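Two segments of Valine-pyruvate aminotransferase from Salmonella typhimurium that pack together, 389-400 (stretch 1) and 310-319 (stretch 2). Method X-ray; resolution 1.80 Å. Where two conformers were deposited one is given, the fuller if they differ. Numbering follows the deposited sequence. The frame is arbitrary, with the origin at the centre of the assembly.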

ATOM      1  N   ARG A 389       0.035  19.126  19.718  1.00 29.69           N
ATOM      2  CA  ARG A 389      -1.076  18.997  18.786  1.00 29.12           C
ATOM      3  C   ARG A 389      -2.211  18.193  19.421  1.00 28.79           C
ATOM      4  O   ARG A 389      -1.970  17.151  20.047  1.00 30.67           O
ATOM      5  CB  ARG A 389      -0.646  18.245  17.537  1.00 29.96           C
ATOM      6  CG  ARG A 389      -1.681  18.262  16.413  1.00 30.38           C
ATOM      7  CD  ARG A 389      -1.345  17.224  15.308  1.00 30.80           C
ATOM      8  NE  ARG A 389      -1.701  15.848  15.682  1.00 29.92           N
ATOM      9  CZ  ARG A 389      -1.418  14.766  14.946  1.00 32.12           C
ATOM     10  NH1 ARG A 389      -0.774  14.881  13.790  1.00 31.34           N
ATOM     11  NH2 ARG A 389      -1.772  13.557  15.370  1.00 31.74           N
HETATM   12  N   MSE A 390      -3.436  18.650  19.220  1.00 28.64           N
HETATM   13  CA  MSE A 390      -4.629  17.896  19.588  1.00 28.94           C
HETATM   14  C   MSE A 390      -5.569  17.807  18.387  1.00 29.94           C
HETATM   15  O   MSE A 390      -5.507  18.635  17.464  1.00 31.45           O
HETATM   16  CB  MSE A 390      -5.364  18.526  20.767  1.00 30.77           C
HETATM   17  CG  MSE A 390      -5.832  19.931  20.551  1.00 29.87           C
HETATM   18 SE   MSE A 390      -7.098  20.411  22.024  0.75 30.98          SE
HETATM   19  CE  MSE A 390      -8.666  19.549  21.388  1.00 33.87           C
ATOM     20  N   ASN A 391      -6.456  16.813  18.428  1.00 30.72           N
ATOM     21  CA  ASN A 391      -7.487  16.581  17.410  1.00 30.70           C
ATOM     22  C   ASN A 391      -8.785  17.106  18.011  1.00 32.89           C
ATOM     23  O   ASN A 391      -9.123  16.716  19.130  1.00 33.57           O
ATOM     24  CB  ASN A 391      -7.554  15.090  17.087  1.00 32.42           C
ATOM     25  CG  ASN A 391      -8.542  14.765  15.990  1.00 37.48           C
ATOM     26  OD1 ASN A 391      -9.650  15.299  15.966  1.00 34.31           O
ATOM     27  ND2 ASN A 391      -8.153  13.836  15.089  1.00 34.43           N
ATOM     28  N   TYR A 392      -9.474  18.025  17.327  1.00 32.94           N
ATOM     29  CA  TYR A 392     -10.718  18.637  17.894  1.00 34.77           C
ATOM     30  C   TYR A 392     -12.022  17.905  17.540  1.00 35.15           C
ATOM     31  O   TYR A 392     -13.113  18.381  17.886  1.00 38.25           O
ATOM     32  CB  TYR A 392     -10.824  20.122  17.504  1.00 32.48           C
ATOM     33  CG  TYR A 392     -11.011  20.426  16.029  1.00 31.73           C
ATOM     34  CD1 TYR A 392     -12.268  20.326  15.433  1.00 30.54           C
ATOM     35  CD2 TYR A 392      -9.948  20.851  15.251  1.00 31.23           C
ATOM     36  CE1 TYR A 392     -12.452  20.586  14.093  1.00 29.59           C
ATOM     37  CE2 TYR A 392     -10.131  21.169  13.918  1.00 33.16           C
ATOM     38  CZ  TYR A 392     -11.377  21.010  13.339  1.00 31.06           C
ATOM     39  OH  TYR A 392     -11.554  21.290  12.001  1.00 30.55           O
ATOM     40  N   VAL A 393     -11.907  16.769  16.885  1.00 36.47           N
ATOM     41  CA  VAL A 393     -13.058  15.957  16.457  1.00 42.67           C
ATOM     42  C   VAL A 393     -13.797  15.145  17.531  1.00 46.36           C
ATOM     43  O   VAL A 393     -15.014  14.981  17.418  1.00 48.68           O
ATOM     44  CB  VAL A 393     -12.615  14.941  15.358  1.00 45.83           C
ATOM     45  CG1 VAL A 393     -13.630  13.830  15.187  1.00 56.49           C
ATOM     46  CG2 VAL A 393     -12.332  15.654  14.080  1.00 45.81           C
ATOM     47  N   PRO A 394     -13.092  14.603  18.544  1.00 45.52           N
ATOM     48  CA  PRO A 394     -13.824  13.796  19.544  1.00 46.37           C
ATOM     49  C   PRO A 394     -14.996  14.530  20.216  1.00 46.57           C
ATOM     50  O   PRO A 394     -15.082  15.753  20.189  1.00 44.63           O
ATOM     51  CB  PRO A 394     -12.743  13.450  20.564  1.00 46.08           C
ATOM     52  CG  PRO A 394     -11.505  13.466  19.775  1.00 45.40           C
ATOM     53  CD  PRO A 394     -11.664  14.639  18.851  1.00 44.41           C
ATOM     54  N   GLU A 395     -15.898  13.766  20.835  0.80 49.58           N
ATOM     55  CA  GLU A 395     -17.085  14.389  21.419  0.80 50.01           C
ATOM     56  C   GLU A 395     -16.707  15.433  22.470  0.80 47.65           C
ATOM     57  O   GLU A 395     -15.735  15.266  23.203  0.80 44.48           O
ATOM     58  CB  GLU A 395     -18.048  13.343  21.993  0.80 53.48           C
ATOM     59  CG  GLU A 395     -18.654  12.398  20.927  0.80 58.45           C
ATOM     60  CD  GLU A 395     -19.359  13.148  19.799  0.80 62.26           C
ATOM     61  OE1 GLU A 395     -20.093  14.120  20.064  0.80 64.00           O
ATOM     62  OE2 GLU A 395     -19.168  12.767  18.629  0.80 74.18           O
ATOM     63  N   PRO A 396     -17.471  16.513  22.533  1.00 44.08           N
ATOM     64  CA  PRO A 396     -17.165  17.630  23.454  1.00 46.14           C
ATOM     65  C   PRO A 396     -17.023  17.300  24.942  1.00 44.48           C
ATOM     66  O   PRO A 396     -16.296  18.013  25.662  1.00 40.40           O
ATOM     67  CB  PRO A 396     -18.322  18.610  23.243  1.00 47.60           C
ATOM     68  CG  PRO A 396     -19.322  17.900  22.450  1.00 47.70           C
ATOM     69  CD  PRO A 396     -18.665  16.800  21.719  1.00 48.66           C
ATOM     70  N   ASP A 397     -17.708  16.261  25.416  1.00 42.15           N
ATOM     71  CA  ASP A 397     -17.552  15.912  26.814  1.00 42.25           C
ATOM     72  C   ASP A 397     -16.141  15.385  27.030  1.00 40.04           C
ATOM     73  O   ASP A 397     -15.546  15.622  28.089  1.00 37.75           O
ATOM     74  CB  ASP A 397     -18.633  14.936  27.304  1.00 45.07           C
ATOM     75  CG  ASP A 397     -18.563  13.579  26.641  1.00 50.07           C
ATOM     76  OD1 ASP A 397     -18.147  13.488  25.472  1.00 61.09           O
ATOM     77  OD2 ASP A 397     -18.958  12.593  27.299  1.00 65.05           O
ATOM     78  N   LYS A 398     -15.615  14.667  26.036  1.00 38.50           N
ATOM     79  CA  LYS A 398     -14.245  14.141  26.100  1.00 38.74           C
ATOM     80  C   LYS A 398     -13.244  15.285  25.960  1.00 35.04           C
ATOM     81  O   LYS A 398     -12.277  15.338  26.685  1.00 35.01           O
ATOM     82  CB  LYS A 398     -13.993  13.096  25.019  1.00 42.21           C
ATOM     83  CG  LYS A 398     -14.702  11.768  25.282  1.00 47.85           C
ATOM     84  CD  LYS A 398     -14.082  11.024  26.449  1.00 53.99           C
ATOM     85  N   ILE A 399     -13.517  16.192  25.039  1.00 34.60           N
ATOM     86  CA  ILE A 399     -12.689  17.393  24.868  1.00 34.74           C
ATOM     87  C   ILE A 399     -12.619  18.167  26.168  1.00 33.30           C
ATOM     88  O   ILE A 399     -11.523  18.476  26.657  1.00 32.60           O
ATOM     89  CB  ILE A 399     -13.214  18.319  23.764  1.00 36.61           C
ATOM     90  CG1 ILE A 399     -13.133  17.653  22.376  1.00 42.27           C
ATOM     91  CG2 ILE A 399     -12.431  19.632  23.755  1.00 36.80           C
ATOM     92  CD1 ILE A 399     -11.776  17.451  21.841  1.00 43.55           C
ATOM     93  N   GLU A 400     -13.768  18.421  26.787  1.00 31.61           N
ATOM     94  CA  GLU A 400     -13.751  19.213  27.989  1.00 33.83           C
ATOM     95  C   GLU A 400     -13.018  18.532  29.140  1.00 31.80           C
ATOM     96  O   GLU A 400     -12.302  19.206  29.879  1.00 32.85           O
ATOM     97  CB  GLU A 400     -15.148  19.583  28.429  1.00 34.45           C
ATOM     98  CG  GLU A 400     -15.069  20.456  29.665  1.00 39.57           C
ATOM     99  CD  GLU A 400     -16.239  21.344  29.868  1.00 43.58           C
ATOM    100  OE1 GLU A 400     -17.142  21.370  29.008  1.00 45.68           O
ATOM    101  OE2 GLU A 400     -16.223  22.037  30.906  1.00 37.71           O
TER
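Stretch 2, residues 310-319: FYYQRVQQTI

Stretch 2 is helical from Phe310 to Ile319, part of a longer helix, and it lies on the bend where stretch 1 leaves its strand at Asn391, passes through a loop and enters a helix at Pro396. The closest backbone approach falls at that bend: the CA atoms of Tyr392 and Val315 are 6.3 Å apart, and those of Val393 and Arg314 7.0 Å. The register there runs in opposite senses, whereas the helix from Pro396 to Glu400 points nearly the same way as stretch 2. Along stretch 2, Tyr311 comes first, against Tyr392 and Val393; Arg314 and Val315 follow; Thr318 ends the contact against Met390, Tyr392 and Ile399. These four share one helix face, while Tyr312, Gln313 and Gln316 point away.

Tyr392 is the anchor. Its CA-to-CB bond points toward the helix, and chi1 in p (66°) with chi2 at 80° lays the ring along it. One face of the Tyr392 ring receives Val315, whose CB stands 3.7 Å from the ring centroid and 16° off the normal, a CH-pi contact. The ring also reaches Tyr311, with Tyr392 CE1 3.6 Å from Tyr311 O. Tyr311 O already accepts from Val315 N at 2.8 Å, so the ring packs beside a carbonyl with a partner.

Val393 points away at CB, yet chi1 in t (163°) brings CG2 to 3.6 Å from Tyr311 CE1, at the edge of that ring. The turn is held by Val393 N donating to Asn391 OD1 at 2.8 Å.

Arg314 starts toward stretch 1 and then folds: chi1 is t, chi2 and chi3 are both p, and chi4 is 85°. Arg314 CG passes 3.5 Å from Tyr392 O, and the guanidinium edge is set toward the oxygens beyond. Arg314 NH1 lies 3.3 Å from Val393 O and 4.1 Å from Glu395 OE2, the latter opposite charges too far apart for a salt bridge. Glu395, with chi1 and chi2 both m, occupies the N-cap position of the following helix.

Thr318 adopts m (-58°), which lets OG1 donate to Arg314 O at 2.8 Å and leaves CG2 for apolar neighbours: 3.8 Å to Met390 CE (a selenomethionine) and 3.9 Å to Ile399 CG2.

The rule is shape before polarity: 510 Å² is buried with no clear hydrogen bond across it. The hydroxyls of Tyr311, Tyr392 and Thr318 are served within their own stretch or elsewhere in the structure. Tyr392, Val393 and Thr318 CG2 meet carbon; Arg314 is the exception, turning toward oxygens.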

ATOM      1  N   PHE A 310     -19.571  21.228   9.305  1.00 30.21           N
ATOM      2  CA  PHE A 310     -19.466  20.392  10.487  1.00 30.94           C
ATOM      3  C   PHE A 310     -18.180  20.700  11.241  1.00 31.55           C
ATOM      4  O   PHE A 310     -18.209  20.928  12.446  1.00 30.77           O
ATOM      5  CB  PHE A 310     -19.489  18.902  10.123  1.00 29.87           C
ATOM      6  CG  PHE A 310     -19.252  17.993  11.312  1.00 31.14           C
ATOM      7  CD1 PHE A 310     -17.968  17.659  11.717  1.00 35.84           C
ATOM      8  CD2 PHE A 310     -20.331  17.470  12.000  1.00 34.06           C
ATOM      9  CE1 PHE A 310     -17.785  16.811  12.834  1.00 34.86           C
ATOM     10  CE2 PHE A 310     -20.143  16.647  13.080  1.00 35.78           C
ATOM     11  CZ  PHE A 310     -18.875  16.328  13.487  1.00 34.33           C
ATOM     12  N   TYR A 311     -17.040  20.670  10.547  1.00 30.05           N
ATOM     13  CA  TYR A 311     -15.768  20.917  11.209  1.00 30.71           C
ATOM     14  C   TYR A 311     -15.622  22.365  11.666  1.00 31.93           C
ATOM     15  O   TYR A 311     -15.020  22.621  12.677  1.00 30.05           O
ATOM     16  CB  TYR A 311     -14.607  20.543  10.290  1.00 28.98           C
ATOM     17  CG  TYR A 311     -14.411  19.036  10.129  1.00 28.46           C
ATOM     18  CD1 TYR A 311     -13.763  18.305  11.095  1.00 31.19           C
ATOM     19  CD2 TYR A 311     -14.859  18.358   8.994  1.00 32.62           C
ATOM     20  CE1 TYR A 311     -13.567  16.971  10.947  1.00 34.04           C
ATOM     21  CE2 TYR A 311     -14.664  16.984   8.838  1.00 30.24           C
ATOM     22  CZ  TYR A 311     -14.035  16.299   9.825  1.00 32.56           C
ATOM     23  OH  TYR A 311     -13.807  14.942   9.726  1.00 33.48           O
ATOM     24  N   TYR A 312     -16.146  23.309  10.899  1.00 30.25           N
ATOM     25  CA  TYR A 312     -16.048  24.720  11.281  1.00 30.49           C
ATOM     26  C   TYR A 312     -16.777  24.944  12.614  1.00 31.81           C
ATOM     27  O   TYR A 312     -16.257  25.583  13.546  1.00 32.05           O
ATOM     28  CB  TYR A 312     -16.606  25.587  10.182  1.00 32.29           C
ATOM     29  CG  TYR A 312     -16.510  27.066  10.498  1.00 33.05           C
ATOM     30  CD1 TYR A 312     -15.275  27.687  10.603  1.00 39.48           C
ATOM     31  CD2 TYR A 312     -17.640  27.804  10.697  1.00 39.25           C
ATOM     32  CE1 TYR A 312     -15.183  29.056  10.893  1.00 43.39           C
ATOM     33  CE2 TYR A 312     -17.556  29.156  10.987  1.00 44.91           C
ATOM     34  CZ  TYR A 312     -16.323  29.762  11.071  1.00 42.85           C
ATOM     35  OH  TYR A 312     -16.270  31.112  11.350  1.00 47.11           O
ATOM     36  N   GLN A 313     -17.949  24.358  12.750  1.00 32.73           N
ATOM     37  CA  GLN A 313     -18.667  24.508  14.008  1.00 32.25           C
ATOM     38  C   GLN A 313     -17.937  23.838  15.155  1.00 30.27           C
ATOM     39  O   GLN A 313     -17.893  24.371  16.284  1.00 30.57           O
ATOM     40  CB  GLN A 313     -20.025  23.870  13.917  1.00 35.02           C
ATOM     41  CG  GLN A 313     -20.897  24.249  15.093  1.00 45.08           C
ATOM     42  CD  GLN A 313     -21.943  23.233  15.371  1.00 65.79           C
ATOM     43  OE1 GLN A 313     -23.123  23.428  15.058  1.00 69.36           O
ATOM     44  NE2 GLN A 313     -21.517  22.112  15.965  1.00 78.73           N
ATOM     45  N   ARG A 314     -17.399  22.662  14.876  0.50 31.05           N
ATOM     46  CA  ARG A 314     -16.708  21.889  15.894  0.50 31.48           C
ATOM     47  C   ARG A 314     -15.408  22.571  16.354  0.50 30.86           C
ATOM     48  O   ARG A 314     -15.094  22.548  17.541  0.50 29.55           O
ATOM     49  CB  ARG A 314     -16.481  20.450  15.407  0.50 31.94           C
ATOM     50  CG  ARG A 314     -16.197  19.439  16.505  0.50 33.79           C
ATOM     51  CD  ARG A 314     -17.396  19.359  17.516  0.50 41.71           C
ATOM     52  NE  ARG A 314     -18.591  18.701  16.984  0.50 46.29           N
ATOM     53  CZ  ARG A 314     -18.801  17.382  16.994  0.50 41.85           C
ATOM     54  NH1 ARG A 314     -17.900  16.537  17.477  0.50 35.19           N
ATOM     55  NH2 ARG A 314     -19.920  16.891  16.498  0.50 50.22           N
ATOM     56  N   VAL A 315     -14.666  23.196  15.438  1.00 30.04           N
ATOM     57  CA  VAL A 315     -13.440  23.874  15.813  1.00 28.54           C
ATOM     58  C   VAL A 315     -13.782  25.094  16.671  1.00 29.06           C
ATOM     59  O   VAL A 315     -13.107  25.363  17.664  1.00 29.47           O
ATOM     60  CB  VAL A 315     -12.482  24.218  14.612  1.00 31.65           C
ATOM     61  CG1 VAL A 315     -12.956  25.400  13.804  1.00 28.78           C
ATOM     62  CG2 VAL A 315     -11.087  24.459  15.147  1.00 32.37           C
ATOM     63  N   GLN A 316     -14.836  25.820  16.319  1.00 28.65           N
ATOM     64  CA  GLN A 316     -15.228  26.987  17.101  1.00 29.80           C
ATOM     65  C   GLN A 316     -15.665  26.591  18.507  1.00 30.25           C
ATOM     66  O   GLN A 316     -15.339  27.258  19.507  1.00 29.95           O
ATOM     67  CB  GLN A 316     -16.341  27.748  16.374  1.00 32.21           C
ATOM     68  CG  GLN A 316     -15.850  28.470  15.135  1.00 34.23           C
ATOM     69  CD  GLN A 316     -16.887  29.486  14.636  1.00 46.16           C
ATOM     70  OE1 GLN A 316     -18.054  29.149  14.453  1.00 55.83           O
ATOM     71  NE2 GLN A 316     -16.455  30.713  14.428  1.00 50.84           N
ATOM     72  N   GLN A 317     -16.427  25.514  18.597  0.50 29.62           N
ATOM     73  CA  GLN A 317     -16.877  25.017  19.893  0.50 30.70           C
ATOM     74  C   GLN A 317     -15.702  24.591  20.765  0.50 31.92           C
ATOM     75  O   GLN A 317     -15.649  24.903  21.963  0.50 29.01           O
ATOM     76  CB  GLN A 317     -17.831  23.844  19.678  0.50 31.88           C
ATOM     77  CG  GLN A 317     -19.199  24.284  19.177  0.50 33.38           C
ATOM     78  CD  GLN A 317     -20.056  23.172  18.607  0.50 38.78           C
ATOM     79  OE1 GLN A 317     -21.203  23.410  18.193  0.50 40.03           O
ATOM     80  NE2 GLN A 317     -19.505  21.971  18.537  0.50 34.18           N
ATOM     81  N   THR A 318     -14.736  23.912  20.162  1.00 30.44           N
ATOM     82  CA  THR A 318     -13.559  23.448  20.909  1.00 30.40           C
ATOM     83  C   THR A 318     -12.701  24.604  21.422  1.00 30.38           C
ATOM     84  O   THR A 318     -12.215  24.587  22.573  1.00 30.21           O
ATOM     85  CB  THR A 318     -12.732  22.491  20.027  1.00 31.15           C
ATOM     86  OG1 THR A 318     -13.567  21.383  19.633  1.00 32.05           O
ATOM     87  CG2 THR A 318     -11.476  22.004  20.771  1.00 29.84           C
ATOM     88  N   ILE A 319     -12.516  25.636  20.605  1.00 29.43           N
ATOM     89  CA  ILE A 319     -11.778  26.801  21.063  1.00 30.10           C
ATOM     90  C   ILE A 319     -12.485  27.436  22.247  1.00 32.18           C
ATOM     91  O   ILE A 319     -11.847  27.867  23.204  1.00 31.23           O
ATOM     92  CB  ILE A 319     -11.563  27.816  19.924  1.00 30.14           C
ATOM     93  CG1 ILE A 319     -10.547  27.240  18.929  1.00 32.70           C
ATOM     94  CG2 ILE A 319     -11.048  29.168  20.481  1.00 33.13           C
ATOM     95  CD1 ILE A 319     -10.346  28.071  17.648  1.00 34.51           C
TER